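Local coordinates for adenosine deaminase (Burkholderia ambifaria, PDB 4GXW), which is a zinc-binding amidohydrolase of the adenosine and AMP deaminase family, probably a hydrolytic deaminase acting on adenine or a related purine, at residues Ile16-Ala21 and Leu316-Phe321; Tyr67-Lys72 and Tyr270-Leu275; Glu103-His108 and Phe148-Arg153; Ile158-Asp163 and Tyr189-Arg194. All coordinates share one frame; numbering follows the deposited sequence.

Contact 1: residues Ile16-Ala21 and Leu316-Phe321; sequences IEITAA and LMFSHF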
loop_
_atom_site.group_PDB
_atom_site.type_symbol
_atom_site.label_atom_id
_atom_site.label_comp_id
_atom_site.label_asym_id
_atom_site.label_seq_id
_atom_site.Cartn_x
_atom_site.Cartn_y
_atom_site.Cartn_z
ATOM N N ILE A 16 17.367 -11.782 16.132
ATOM C CA ILE A 16 17.481 -10.329 16.255
ATOM C C ILE A 16 16.535 -9.827 17.330
ATOM O O ILE A 16 15.322 -10.051 17.259
ATOM C CB ILE A 16 17.134 -9.574 14.952
ATOM C CG1 ILE A 16 17.937 -10.108 13.768
ATOM C CG2 ILE A 16 17.395 -8.081 15.124
ATOM C CD1 ILE A 16 17.626 -9.397 12.465
ATOM N N GLU A 17 17.083 -9.144 18.327
ATOM C CA GLU A 17 16.244 -8.494 19.319
ATOM C C GLU A 17 16.071 -7.034 18.934
ATOM O O GLU A 17 17.050 -6.301 18.786
ATOM C CB GLU A 17 16.839 -8.628 20.723
ATOM C CG GLU A 17 16.879 -10.062 21.237
ATOM C CD GLU A 17 15.503 -10.698 21.300
ATOM O OE1 GLU A 17 15.393 -11.914 21.031
ATOM O OE2 GLU A 17 14.528 -9.985 21.623
ATOM N N ILE A 18 14.822 -6.629 18.733
ATOM C CA ILE A 18 14.520 -5.243 18.413
ATOM C C ILE A 18 14.543 -4.418 19.694
ATOM O O ILE A 18 13.832 -4.720 20.654
ATOM C CB ILE A 18 13.155 -5.105 17.711
ATOM C CG1 ILE A 18 13.155 -5.885 16.390
ATOM C CG2 ILE A 18 12.830 -3.637 17.473
ATOM C CD1 ILE A 18 14.287 -5.502 15.459
ATOM N N THR A 19 15.375 -3.384 19.707
ATOM C CA THR A 19 15.529 -2.542 20.884
ATOM C C THR A 19 14.914 -1.181 20.620
ATOM O O THR A 19 14.509 -0.882 19.492
ATOM C CB THR A 19 17.007 -2.347 21.227
ATOM O OG1 THR A 19 17.638 -1.589 20.190
ATOM C CG2 THR A 19 17.700 -3.692 21.356
ATOM N N ALA A 20 14.856 -0.352 21.658
ATOM C CA ALA A 20 14.383 1.018 21.506
ATOM C C ALA A 20 15.184 1.749 20.431
ATOM O O ALA A 20 14.623 2.521 19.664
ATOM C CB ALA A 20 14.463 1.767 22.827
ATOM N N ALA A 21 16.492 1.496 20.381
ATOM C CA ALA A 21 17.359 2.088 19.362
ATOM C C ALA A 21 16.884 1.741 17.950
ATOM O O ALA A 21 16.802 2.612 17.069
ATOM C CB ALA A 21 18.801 1.644 19.570
ATOM N N LEU A 316 9.669 -4.962 10.247
ATOM C CA LEU A 316 9.484 -6.372 9.902
ATOM C C LEU A 316 10.475 -6.871 8.854
ATOM O O LEU A 316 10.919 -8.018 8.909
ATOM C CB LEU A 316 8.051 -6.633 9.426
ATOM C CG LEU A 316 6.965 -6.581 10.500
ATOM C CD1 LEU A 316 5.588 -6.750 9.870
ATOM C CD2 LEU A 316 7.204 -7.636 11.576
ATOM N N MET A 317 10.816 -6.019 7.894
ATOM C CA MET A 317 11.794 -6.406 6.877
ATOM C C MET A 317 13.134 -6.795 7.512
ATOM O O MET A 317 13.790 -7.748 7.082
ATOM C CB MET A 317 11.999 -5.270 5.874
ATOM C CG MET A 317 10.725 -4.803 5.207
ATOM S SD MET A 317 9.901 -6.057 4.200
ATOM C CE MET A 317 10.892 -6.014 2.718
ATOM N N PHE A 318 13.512 -6.052 8.547
ATOM C CA PHE A 318 14.741 -6.272 9.300
ATOM C C PHE A 318 14.597 -7.395 10.336
ATOM O O PHE A 318 15.477 -8.246 10.463
ATOM C CB PHE A 318 15.137 -4.951 9.974
ATOM C CG PHE A 318 16.400 -5.019 10.795
ATOM C CD1 PHE A 318 17.633 -4.750 10.217
ATOM C CD2 PHE A 318 16.351 -5.312 12.151
ATOM C CE1 PHE A 318 18.795 -4.796 10.975
ATOM C CE2 PHE A 318 17.507 -5.356 12.912
ATOM C CZ PHE A 318 18.729 -5.103 12.320
ATOM N N SER A 319 13.496 -7.408 11.083
ATOM C CA SER A 319 13.384 -8.334 12.209
ATOM C C SER A 319 13.047 -9.758 11.786
ATOM O O SER A 319 13.449 -10.707 12.443
ATOM C CB SER A 319 12.327 -7.843 13.207
ATOM O OG SER A 319 11.050 -7.787 12.593
ATOM N N HIS A 320 12.280 -9.901 10.710
ATOM C CA HIS A 320 11.767 -11.217 10.313
ATOM C C HIS A 320 12.286 -11.725 8.973
ATOM O O HIS A 320 12.421 -12.937 8.785
ATOM C CB HIS A 320 10.236 -11.216 10.265
ATOM C CG HIS A 320 9.578 -11.189 11.609
ATOM N ND1 HIS A 320 9.654 -10.107 12.463
ATOM C CD2 HIS A 320 8.817 -12.113 12.242
ATOM C CE1 HIS A 320 8.969 -10.367 13.563
ATOM N NE2 HIS A 320 8.450 -11.578 13.455
ATOM N N PHE A 321 12.585 -10.819 8.049
ATOM C CA PHE A 321 12.861 -11.238 6.682
ATOM C C PHE A 321 14.335 -11.199 6.269
ATOM O O PHE A 321 14.663 -11.404 5.094
ATOM C CB PHE A 321 11.935 -10.509 5.707
ATOM C CG PHE A 321 10.499 -10.906 5.872
ATOM C CD1 PHE A 321 10.059 -12.123 5.382
ATOM C CD2 PHE A 321 9.607 -10.106 6.569
ATOM C CE1 PHE A 321 8.746 -12.523 5.549
ATOM C CE2 PHE A 321 8.290 -10.496 6.743
ATOM C CZ PHE A 321 7.856 -11.707 6.222
#
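I16 and F318 make the tight part of this contact. CD1 of I16 lies over one face of the F318 ring and also comes within 3.2 Å of the carbonyl O of F318. CG2 of I16 makes the closest ring contact, 3.5 Å from CE2 of F318. CG of F318 is anti to its backbone N (chi1 -180°); I16 takes a face of the ring and I18 its edge, where CD1 of I18 sits near the ring plane, 3.9 Å from CD2 of F318. That same methyl touches the helix as well, 3.8 Å from CB of S319. The serine hydroxyl is taken up on its own side of the contact: OG of S319 and ND1 of H320 are hydrogen-bonded at 2.7 Å, OG lying in the imidazole plane, and OG is also bonded to O of E315.

The other side is looser. The CB of E17 points away and the residue is exposed, and from T19, the N-cap of helix 20-28, the chain leaves the partner segment. H22 of that helix also meets the F318 ring. The arrangement is plain apolar packing, an N-terminal segment set against the C-terminal end of helix 310-319, at the periphery of the TIM-barrel fold.

Contact 2: residues Tyr67-Lys72 and Tyr270-Leu275; sequences YARGEK and YYLRTL
L272 meets R69 through a single methyl: CD1 of L272 lies 3.8 Å from NH2 of R69, the two side chains crossing at about a right angle. A second patch forms at K72 and R273, whose CA atoms are 4.1 Å apart. There the aliphatic part of the arginine runs beside the loop backbone, with CG of R273 3.6 Å from O of K72, while CD of K72 passes 3.9 Å from O of R273. Each charged chain thus contributes its methylenes here, and both ends lead away from the partner segment.

The next shell holds the polar ends. R69 has CG anti to the backbone N (chi1 -177°) and bends at chi2, and its guanidinium is bound through NH1 to the hydroxyl of S269, just before the helical segment. R273 turns at chi3, and its NH1 donates to O of P73, the residue following K72.

Further out, N8 binds O of R69 and P10 packs on L272. The side chain of R69 is about 8 Å from that of the zinc ligand D301, so the contact borders the metal site. The loop between helices 62-67 and 77-87 rests on short helix 269-274, while R69 also touches H306 of helix 303-306.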
loop_
_atom_site.group_PDB
_atom_site.type_symbol
_atom_site.label_atom_id
_atom_site.label_comp_id
_atom_site.label_asym_id
_atom_site.label_seq_id
_atom_site.Cartn_x
_atom_site.Cartn_y
_atom_site.Cartn_z
ATOM N N TYR A 67 -12.004 -5.283 13.319
ATOM C CA TYR A 67 -10.665 -4.798 13.667
ATOM C C TYR A 67 -9.775 -5.827 14.364
ATOM O O TYR A 67 -8.620 -5.542 14.679
ATOM C CB TYR A 67 -10.749 -3.514 14.505
ATOM C CG TYR A 67 -10.908 -2.263 13.662
ATOM C CD1 TYR A 67 -12.151 -1.891 13.169
ATOM C CD2 TYR A 67 -9.812 -1.467 13.344
ATOM C CE1 TYR A 67 -12.304 -0.757 12.394
ATOM C CE2 TYR A 67 -9.952 -0.325 12.567
ATOM C CZ TYR A 67 -11.202 0.021 12.089
ATOM O OH TYR A 67 -11.370 1.142 11.311
ATOM N N ALA A 68 -10.311 -7.021 14.600
ATOM C CA ALA A 68 -9.515 -8.105 15.169
ATOM C C ALA A 68 -8.570 -8.678 14.118
ATOM O O ALA A 68 -8.991 -9.019 13.011
ATOM C CB ALA A 68 -10.416 -9.196 15.723
ATOM N N ARG A 69 -7.294 -8.777 14.475
ATOM C CA ARG A 69 -6.270 -9.277 13.567
ATOM C C ARG A 69 -5.608 -10.517 14.165
ATOM O O ARG A 69 -4.694 -10.411 14.989
ATOM C CB ARG A 69 -5.237 -8.182 13.296
ATOM C CG ARG A 69 -4.156 -8.557 12.301
ATOM C CD ARG A 69 -4.732 -8.797 10.920
ATOM N NE ARG A 69 -3.671 -8.928 9.927
ATOM C CZ ARG A 69 -3.878 -9.116 8.628
ATOM N NH1 ARG A 69 -5.114 -9.197 8.155
ATOM N NH2 ARG A 69 -2.844 -9.215 7.799
ATOM N N GLY A 70 -6.079 -11.689 13.742
ATOM C CA GLY A 70 -5.677 -12.952 14.341
ATOM C C GLY A 70 -4.491 -13.635 13.684
ATOM O O GLY A 70 -3.850 -13.067 12.801
ATOM N N GLU A 71 -4.213 -14.868 14.107
ATOM C CA GLU A 71 -2.977 -15.563 13.730
ATOM C C GLU A 71 -2.977 -16.158 12.314
ATOM O O GLU A 71 -1.954 -16.135 11.628
ATOM C CB GLU A 71 -2.619 -16.626 14.774
ATOM C CG GLU A 71 -3.716 -17.642 15.023
ATOM C CD GLU A 71 -3.359 -18.645 16.101
ATOM O OE1 GLU A 71 -2.171 -19.019 16.209
ATOM O OE2 GLU A 71 -4.271 -19.062 16.843
ATOM N N LYS A 72 -4.114 -16.699 11.885
ATOM C CA LYS A 72 -4.294 -17.088 10.489
ATOM C C LYS A 72 -5.309 -16.138 9.873
ATOM O O LYS A 72 -6.387 -16.570 9.463
ATOM C CB LYS A 72 -4.830 -18.517 10.383
ATOM C CG LYS A 72 -3.877 -19.615 10.811
ATOM C CD LYS A 72 -4.336 -20.947 10.233
ATOM C CE LYS A 72 -3.445 -22.099 10.662
ATOM N NZ LYS A 72 -3.834 -22.611 12.000
ATOM N N TYR A 270 -2.849 -13.300 2.919
ATOM C CA TYR A 270 -2.830 -14.610 2.283
ATOM C C TYR A 270 -1.681 -15.468 2.806
ATOM O O TYR A 270 -1.892 -16.624 3.184
ATOM C CB TYR A 270 -2.780 -14.485 0.750
ATOM C CG TYR A 270 -2.635 -15.823 0.042
ATOM C CD1 TYR A 270 -3.733 -16.653 -0.180
ATOM C CD2 TYR A 270 -1.390 -16.257 -0.398
ATOM C CE1 TYR A 270 -3.578 -17.880 -0.824
ATOM C CE2 TYR A 270 -1.231 -17.471 -1.033
ATOM C CZ TYR A 270 -2.324 -18.274 -1.244
ATOM O OH TYR A 270 -2.157 -19.470 -1.891
ATOM N N TYR A 271 -0.467 -14.924 2.823
ATOM C CA TYR A 271 0.662 -15.728 3.285
ATOM C C TYR A 271 0.629 -16.006 4.784
ATOM O O TYR A 271 1.033 -17.083 5.207
ATOM C CB TYR A 271 2.021 -15.172 2.811
ATOM C CG TYR A 271 2.253 -15.440 1.336
ATOM C CD1 TYR A 271 2.327 -16.745 0.856
ATOM C CD2 TYR A 271 2.377 -14.399 0.423
ATOM C CE1 TYR A 271 2.508 -17.012 -0.495
ATOM C CE2 TYR A 271 2.565 -14.652 -0.934
ATOM C CZ TYR A 271 2.629 -15.961 -1.387
ATOM O OH TYR A 271 2.810 -16.211 -2.727
ATOM N N LEU A 272 0.133 -15.058 5.578
ATOM C CA LEU A 272 -0.037 -15.300 7.016
ATOM C C LEU A 272 -1.028 -16.432 7.278
ATOM O O LEU A 272 -0.875 -17.209 8.221
ATOM C CB LEU A 272 -0.508 -14.026 7.732
ATOM C CG LEU A 272 0.564 -12.975 8.032
ATOM C CD1 LEU A 272 -0.064 -11.653 8.445
ATOM C CD2 LEU A 272 1.466 -13.492 9.130
ATOM N N ARG A 273 -2.046 -16.523 6.431
ATOM C CA ARG A 273 -3.114 -17.489 6.622
ATOM C C ARG A 273 -2.724 -18.878 6.118
ATOM O O ARG A 273 -3.105 -19.890 6.713
ATOM C CB ARG A 273 -4.368 -16.978 5.909
ATOM C CG ARG A 273 -5.625 -17.772 6.140
ATOM C CD ARG A 273 -6.837 -17.043 5.552
ATOM N NE ARG A 273 -6.716 -16.775 4.118
ATOM C CZ ARG A 273 -6.576 -15.567 3.583
ATOM N NH1 ARG A 273 -6.514 -14.490 4.361
ATOM N NH2 ARG A 273 -6.489 -15.430 2.266
ATOM N N THR A 274 -1.944 -18.938 5.042
ATOM C CA THR A 274 -1.680 -20.209 4.367
ATOM C C THR A 274 -0.367 -20.897 4.742
ATOM O O THR A 274 -0.245 -22.113 4.599
ATOM C CB THR A 274 -1.766 -20.079 2.815
ATOM O OG1 THR A 274 -0.825 -19.096 2.356
ATOM C CG2 THR A 274 -3.164 -19.688 2.388
ATOM N N LEU A 275 0.612 -20.129 5.208
ATOM C CA LEU A 275 1.885 -20.698 5.651
ATOM C C LEU A 275 1.837 -21.019 7.151
ATOM O O LEU A 275 1.289 -20.240 7.928
ATOM C CB LEU A 275 3.028 -19.722 5.367
ATOM C CG LEU A 275 3.286 -19.377 3.898
ATOM C CD1 LEU A 275 4.395 -18.347 3.758
ATOM C CD2 LEU A 275 3.637 -20.639 3.135
#

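Contact 3: residues Glu103-His108 and Phe148-Arg153; sequences EDAAAH and FGIGAR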
loop_
_atom_site.group_PDB
_atom_site.type_symbol
_atom_site.label_atom_id
_atom_site.label_comp_id
_atom_site.label_asym_id
_atom_site.label_seq_id
_atom_site.Cartn_x
_atom_site.Cartn_y
_atom_site.Cartn_z
ATOM N N GLU A 103 -2.310 12.181 8.053
ATOM C CA GLU A 103 -1.775 12.574 9.358
ATOM C C GLU A 103 -1.008 11.426 10.016
ATOM O O GLU A 103 0.098 11.606 10.523
ATOM C CB GLU A 103 -2.898 13.032 10.288
ATOM C CG GLU A 103 -2.389 13.427 11.663
ATOM C CD GLU A 103 -3.470 13.952 12.589
ATOM O OE1 GLU A 103 -4.671 13.710 12.328
ATOM O OE2 GLU A 103 -3.106 14.608 13.597
ATOM N N ASP A 104 -1.606 10.240 10.009
ATOM C CA ASP A 104 -0.966 9.072 10.610
ATOM C C ASP A 104 0.307 8.660 9.869
ATOM O O ASP A 104 1.295 8.276 10.507
ATOM C CB ASP A 104 -1.942 7.895 10.701
ATOM C CG ASP A 104 -3.062 8.134 11.709
ATOM O OD1 ASP A 104 -2.897 8.977 12.623
ATOM O OD2 ASP A 104 -4.113 7.460 11.599
ATOM N N ALA A 105 0.294 8.740 8.542
ATOM C CA ALA A 105 1.494 8.435 7.763
ATOM C C ALA A 105 2.607 9.447 8.058
ATOM O O ALA A 105 3.770 9.072 8.280
ATOM C CB ALA A 105 1.162 8.412 6.271
ATOM N N ALA A 106 2.250 10.730 8.084
ATOM C CA ALA A 106 3.223 11.790 8.359
ATOM C C ALA A 106 3.889 11.605 9.716
ATOM O O ALA A 106 5.074 11.901 9.873
ATOM C CB ALA A 106 2.574 13.168 8.262
ATOM N N ALA A 107 3.135 11.099 10.686
ATOM C CA ALA A 107 3.654 10.893 12.033
ATOM C C ALA A 107 4.792 9.870 12.035
ATOM O O ALA A 107 5.593 9.830 12.969
ATOM C CB ALA A 107 2.534 10.463 12.976
ATOM N N HIS A 108 4.862 9.057 10.987
ATOM C CA HIS A 108 5.910 8.051 10.848
ATOM C C HIS A 108 6.926 8.429 9.784
ATOM O O HIS A 108 7.625 7.571 9.246
ATOM C CB HIS A 108 5.301 6.677 10.582
ATOM C CG HIS A 108 4.633 6.105 11.785
ATOM N ND1 HIS A 108 5.329 5.432 12.761
ATOM C CD2 HIS A 108 3.350 6.165 12.210
ATOM C CE1 HIS A 108 4.502 5.076 13.727
ATOM N NE2 HIS A 108 3.292 5.506 13.414
ATOM N N PHE A 148 0.633 18.976 7.848
ATOM C CA PHE A 148 1.677 18.019 8.224
ATOM C C PHE A 148 2.856 17.973 7.249
ATOM O O PHE A 148 3.850 17.286 7.506
ATOM C CB PHE A 148 1.071 16.622 8.397
ATOM C CG PHE A 148 -0.256 16.628 9.098
ATOM C CD1 PHE A 148 -0.351 17.010 10.430
ATOM C CD2 PHE A 148 -1.415 16.268 8.423
ATOM C CE1 PHE A 148 -1.576 17.028 11.076
ATOM C CE2 PHE A 148 -2.639 16.282 9.063
ATOM C CZ PHE A 148 -2.722 16.662 10.391
ATOM N N GLY A 149 2.744 18.689 6.134
ATOM C CA GLY A 149 3.824 18.780 5.166
ATOM C C GLY A 149 4.005 17.539 4.311
ATOM O O GLY A 149 4.999 17.417 3.589
ATOM N N ILE A 150 3.048 16.615 4.372
ATOM C CA ILE A 150 3.140 15.378 3.607
ATOM C C ILE A 150 2.539 15.562 2.217
ATOM O O ILE A 150 1.442 16.116 2.082
ATOM C CB ILE A 150 2.444 14.202 4.344
ATOM C CG1 ILE A 150 2.575 12.896 3.562
ATOM C CG2 ILE A 150 0.964 14.510 4.653
ATOM C CD1 ILE A 150 2.060 11.679 4.337
ATOM N N GLY A 151 3.265 15.126 1.192
ATOM C CA GLY A 151 2.751 15.153 -0.171
ATOM C C GLY A 151 1.993 13.877 -0.472
ATOM O O GLY A 151 2.208 12.846 0.175
ATOM N N ALA A 152 1.096 13.919 -1.454
ATOM C CA ALA A 152 0.286 12.736 -1.739
ATOM C C ALA A 152 -0.225 12.696 -3.167
ATOM O O ALA A 152 -0.365 13.739 -3.819
ATOM C CB ALA A 152 -0.892 12.643 -0.758
ATOM N N ARG A 153 -0.484 11.482 -3.652
ATOM C CA ARG A 153 -1.247 11.280 -4.882
ATOM C C ARG A 153 -2.378 10.299 -4.624
ATOM O O ARG A 153 -2.242 9.371 -3.819
ATOM C CB ARG A 153 -0.368 10.733 -6.008
ATOM C CG ARG A 153 0.831 11.596 -6.367
ATOM C CD ARG A 153 0.407 12.913 -6.997
ATOM N NE ARG A 153 1.562 13.714 -7.405
ATOM C CZ ARG A 153 2.256 14.505 -6.589
ATOM N NH1 ARG A 153 1.920 14.621 -5.309
ATOM N NH2 ARG A 153 3.292 15.190 -7.058
#
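E103 lays its side chain across one face of the F148 ring, the two crossing obliquely. CB of E103 is 3.5 Å from CE2 of F148, and CG stands 3.9 Å from the ring centroid, 26° off the normal, a CH-pi contact. With CG anti to the backbone N (chi1 179°) and the chain extended beyond it, the glutamate continues over the ring, its carboxylate tilted only 17° from the ring plane; OE1 goes on to a salt bridge with R43.

One turn along the helix, the small bump of A106 CB fits the hollow between F148 and I150: it lies 3.8 Å from CB of F148 and 4.1 Å from CB of I150. CG1 of I150 is anti to its backbone N, and CD1 comes within 3.9 Å of CB of A105 and equally close to N of A106. The alanines thus let the backbones approach.

G149, with positive phi, turns the chain between helix 130-148 and strand 151-159. The end of helix 91-106 packs on that turn, joining successive beta/alpha units of the TIM barrel.

Contact 4: residues Ile158-Asp163 and Tyr189-Arg194; sequences IDREQD and YRENDR
Two loops at the C-terminal ends of adjacent parallel barrel strands, 151-159 and 184-188, join here, on the catalytic face of a TIM barrel. Two arginines run past each other in opposite directions, each binding the other's backbone. NE of R194 donates to O of R160 at 2.8 Å, almost straight at 176°, in both the carbonyl and guanidinium planes. In return NE and NH2 of R160 grip O of R194 side-on, at 3.0 and 2.9 Å. R194 extends its hold through NH2 to O of Q162 (2.9 Å), approaching from above that carbonyl plane.

CG of E191 lies over the centre of the R160 guanidinium, and water links NH2 of R160 to OE2 of E191. Another water joins NH1 of R160 to O of Y189, while NH1 also binds O of H216, a zinc ligand. Separately, OE2 of E161 uses its anti lone pair to accept from N of R190 at 3.0 Å. OD1 of D159 lies 3.4 Å from CD2 of Y189 and forms an Asx turn with N of E161; OD2 is salt-bridged to R81, which also makes a cation-pi contact with Y189.

The buried R160 guanidinium is thus held by backbone carbonyls and water, and the nearby E191 carboxylate, not in direct contact, may help offset its charge. Through H216 O, this network couples both loops to the backbone of a metal ligand.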
loop_
_atom_site.group_PDB
_atom_site.type_symbol
_atom_site.label_atom_id
_atom_site.label_comp_id
_atom_site.label_asym_id
_atom_site.label_seq_id
_atom_site.Cartn_x
_atom_site.Cartn_y
_atom_site.Cartn_z
ATOM N N ILE A 158 -9.506 0.141 -9.899
ATOM C CA ILE A 158 -10.530 -0.740 -10.425
ATOM C C ILE A 158 -10.900 -1.810 -9.403
ATOM O O ILE A 158 -10.017 -2.390 -8.762
ATOM C CB ILE A 158 -10.009 -1.425 -11.704
ATOM C CG1 ILE A 158 -9.748 -0.374 -12.793
ATOM C CG2 ILE A 158 -10.954 -2.530 -12.159
ATOM C CD1 ILE A 158 -8.819 -0.865 -13.885
ATOM N N ASP A 159 -12.200 -2.020 -9.203
ATOM C CA ASP A 159 -12.719 -3.121 -8.400
ATOM C C ASP A 159 -12.842 -4.297 -9.365
ATOM O O ASP A 159 -13.789 -4.371 -10.150
ATOM C CB ASP A 159 -14.084 -2.709 -7.830
ATOM C CG ASP A 159 -14.753 -3.791 -7.019
ATOM O OD1 ASP A 159 -14.299 -4.956 -7.028
ATOM O OD2 ASP A 159 -15.772 -3.450 -6.373
ATOM N N ARG A 160 -11.880 -5.209 -9.330
ATOM C CA ARG A 160 -11.828 -6.254 -10.352
ATOM C C ARG A 160 -12.942 -7.291 -10.230
ATOM O O ARG A 160 -13.103 -8.133 -11.112
ATOM C CB ARG A 160 -10.455 -6.931 -10.377
ATOM C CG ARG A 160 -10.224 -7.925 -9.243
ATOM C CD ARG A 160 -8.727 -8.195 -9.032
ATOM N NE ARG A 160 -8.084 -8.673 -10.256
ATOM C CZ ARG A 160 -6.800 -8.493 -10.572
ATOM N NH1 ARG A 160 -5.975 -7.869 -9.737
ATOM N NH2 ARG A 160 -6.344 -8.951 -11.740
ATOM N N GLU A 161 -13.714 -7.235 -9.149
ATOM C CA GLU A 161 -14.852 -8.136 -8.994
ATOM C C GLU A 161 -16.068 -7.669 -9.780
ATOM O O GLU A 161 -17.029 -8.421 -9.942
ATOM C CB GLU A 161 -15.190 -8.326 -7.514
ATOM C CG GLU A 161 -14.050 -8.982 -6.735
ATOM C CD GLU A 161 -14.339 -9.127 -5.260
ATOM O OE1 GLU A 161 -15.531 -9.234 -4.886
ATOM O OE2 GLU A 161 -13.378 -9.118 -4.464
ATOM N N GLN A 162 -16.021 -6.438 -10.278
ATOM C CA GLN A 162 -17.087 -5.912 -11.122
ATOM C C GLN A 162 -16.685 -5.971 -12.591
ATOM O O GLN A 162 -15.532 -6.260 -12.924
ATOM C CB GLN A 162 -17.476 -4.485 -10.697
ATOM C CG GLN A 162 -17.551 -4.232 -9.171
ATOM C CD GLN A 162 -18.243 -5.327 -8.358
ATOM O OE1 GLN A 162 -19.204 -5.957 -8.814
ATOM N NE2 GLN A 162 -17.767 -5.539 -7.128
ATOM N N ASP A 163 -17.657 -5.726 -13.465
ATOM C CA ASP A 163 -17.470 -5.807 -14.916
ATOM C C ASP A 163 -16.400 -4.828 -15.418
ATOM O O ASP A 163 -16.230 -3.742 -14.850
ATOM C CB ASP A 163 -18.810 -5.492 -15.592
ATOM C CG ASP A 163 -18.828 -5.826 -17.072
ATOM O OD1 ASP A 163 -18.406 -4.974 -17.885
ATOM O OD2 ASP A 163 -19.288 -6.934 -17.431
ATOM N N TYR A 189 -8.992 -5.765 -5.152
ATOM C CA TYR A 189 -10.000 -6.752 -4.749
ATOM C C TYR A 189 -9.588 -8.177 -5.162
ATOM O O TYR A 189 -8.422 -8.389 -5.516
ATOM C CB TYR A 189 -11.427 -6.341 -5.129
ATOM C CG TYR A 189 -12.054 -5.345 -4.160
ATOM C CD1 TYR A 189 -12.503 -5.763 -2.913
ATOM C CD2 TYR A 189 -12.209 -4.003 -4.488
ATOM C CE1 TYR A 189 -13.084 -4.886 -2.023
ATOM C CE2 TYR A 189 -12.807 -3.108 -3.587
ATOM C CZ TYR A 189 -13.227 -3.567 -2.352
ATOM O OH TYR A 189 -13.835 -2.724 -1.441
ATOM N N ARG A 190 -10.487 -9.157 -5.092
ATOM C CA ARG A 190 -10.047 -10.552 -5.185
ATOM C C ARG A 190 -9.540 -10.905 -6.581
ATOM O O ARG A 190 -10.268 -10.771 -7.556
ATOM C CB ARG A 190 -11.162 -11.509 -4.753
ATOM C CG ARG A 190 -10.718 -12.959 -4.560
ATOM C CD ARG A 190 -11.859 -13.833 -4.036
ATOM N NE ARG A 190 -11.480 -15.243 -3.916
ATOM C CZ ARG A 190 -11.839 -16.193 -4.774
ATOM N NH1 ARG A 190 -11.446 -17.448 -4.586
ATOM N NH2 ARG A 190 -12.594 -15.889 -5.825
ATOM N N GLU A 191 -8.290 -11.356 -6.666
ATOM C CA GLU A 191 -7.644 -11.609 -7.954
ATOM C C GLU A 191 -8.131 -12.906 -8.614
ATOM O O GLU A 191 -8.182 -13.009 -9.849
ATOM C CB GLU A 191 -6.112 -11.615 -7.778
ATOM C CG GLU A 191 -5.316 -11.585 -9.067
ATOM C CD GLU A 191 -3.811 -11.482 -8.842
ATOM O OE1 GLU A 191 -3.378 -11.247 -7.685
ATOM O OE2 GLU A 191 -3.060 -11.656 -9.830
ATOM N N ASN A 192 -8.506 -13.885 -7.795
ATOM C CA ASN A 192 -8.906 -15.199 -8.298
ATOM C C ASN A 192 -9.996 -15.097 -9.363
ATOM O O ASN A 192 -11.021 -14.452 -9.141
ATOM C CB ASN A 192 -9.432 -16.078 -7.160
ATOM C CG ASN A 192 -8.496 -16.132 -5.972
ATOM O OD1 ASN A 192 -8.208 -15.111 -5.349
ATOM N ND2 ASN A 192 -8.041 -17.336 -5.631
ATOM N N ASP A 193 -9.757 -15.724 -10.510
ATOM C CA ASP A 193 -10.736 -15.773 -11.600
ATOM C C ASP A 193 -11.083 -14.424 -12.242
ATOM O O ASP A 193 -12.019 -14.349 -13.048
ATOM C CB ASP A 193 -12.022 -16.473 -11.139
ATOM C CG ASP A 193 -11.758 -17.849 -10.577
ATOM O OD1 ASP A 193 -11.074 -18.641 -11.255
ATOM O OD2 ASP A 193 -12.210 -18.131 -9.447
ATOM N N ARG A 194 -10.337 -13.376 -11.904
ATOM C CA ARG A 194 -10.547 -12.049 -12.476
ATOM C C ARG A 194 -9.210 -11.532 -12.999
ATOM O O ARG A 194 -8.618 -10.596 -12.445
ATOM C CB ARG A 194 -11.146 -11.082 -11.447
ATOM C CG ARG A 194 -12.423 -11.580 -10.781
ATOM C CD ARG A 194 -13.550 -11.761 -11.784
ATOM N NE ARG A 194 -14.050 -10.475 -12.261
ATOM C CZ ARG A 194 -14.971 -10.333 -13.204
ATOM N NH1 ARG A 194 -15.496 -11.398 -13.796
ATOM N NH2 ARG A 194 -15.364 -9.119 -13.564
HETATM O O HOH W 1 -6.286 -7.602 -6.967
HETATM O O HOH W 2 -3.524 -9.463 -11.625
#

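The contacts nest along the chain: contact 1 closes a loop that encloses the other three, and contact 2 encloses contacts 3 and 4, which follow in series. Contacts 3 and 4 share strand 151-159, one at its start and the other at its end, with centres 29 Å apart on opposite sides of the chain's centre. Contacts 2 and 4 are nearer the metal: the side chain of R69 lies about 11 Å from the zinc ion and that of Y189 about 9 Å, while the nearest atoms of the two contacts are about 7 Å apart. Contact 1, about 35 Å from contact 4 between centres, and contact 3 are structural packing away from the zinc site.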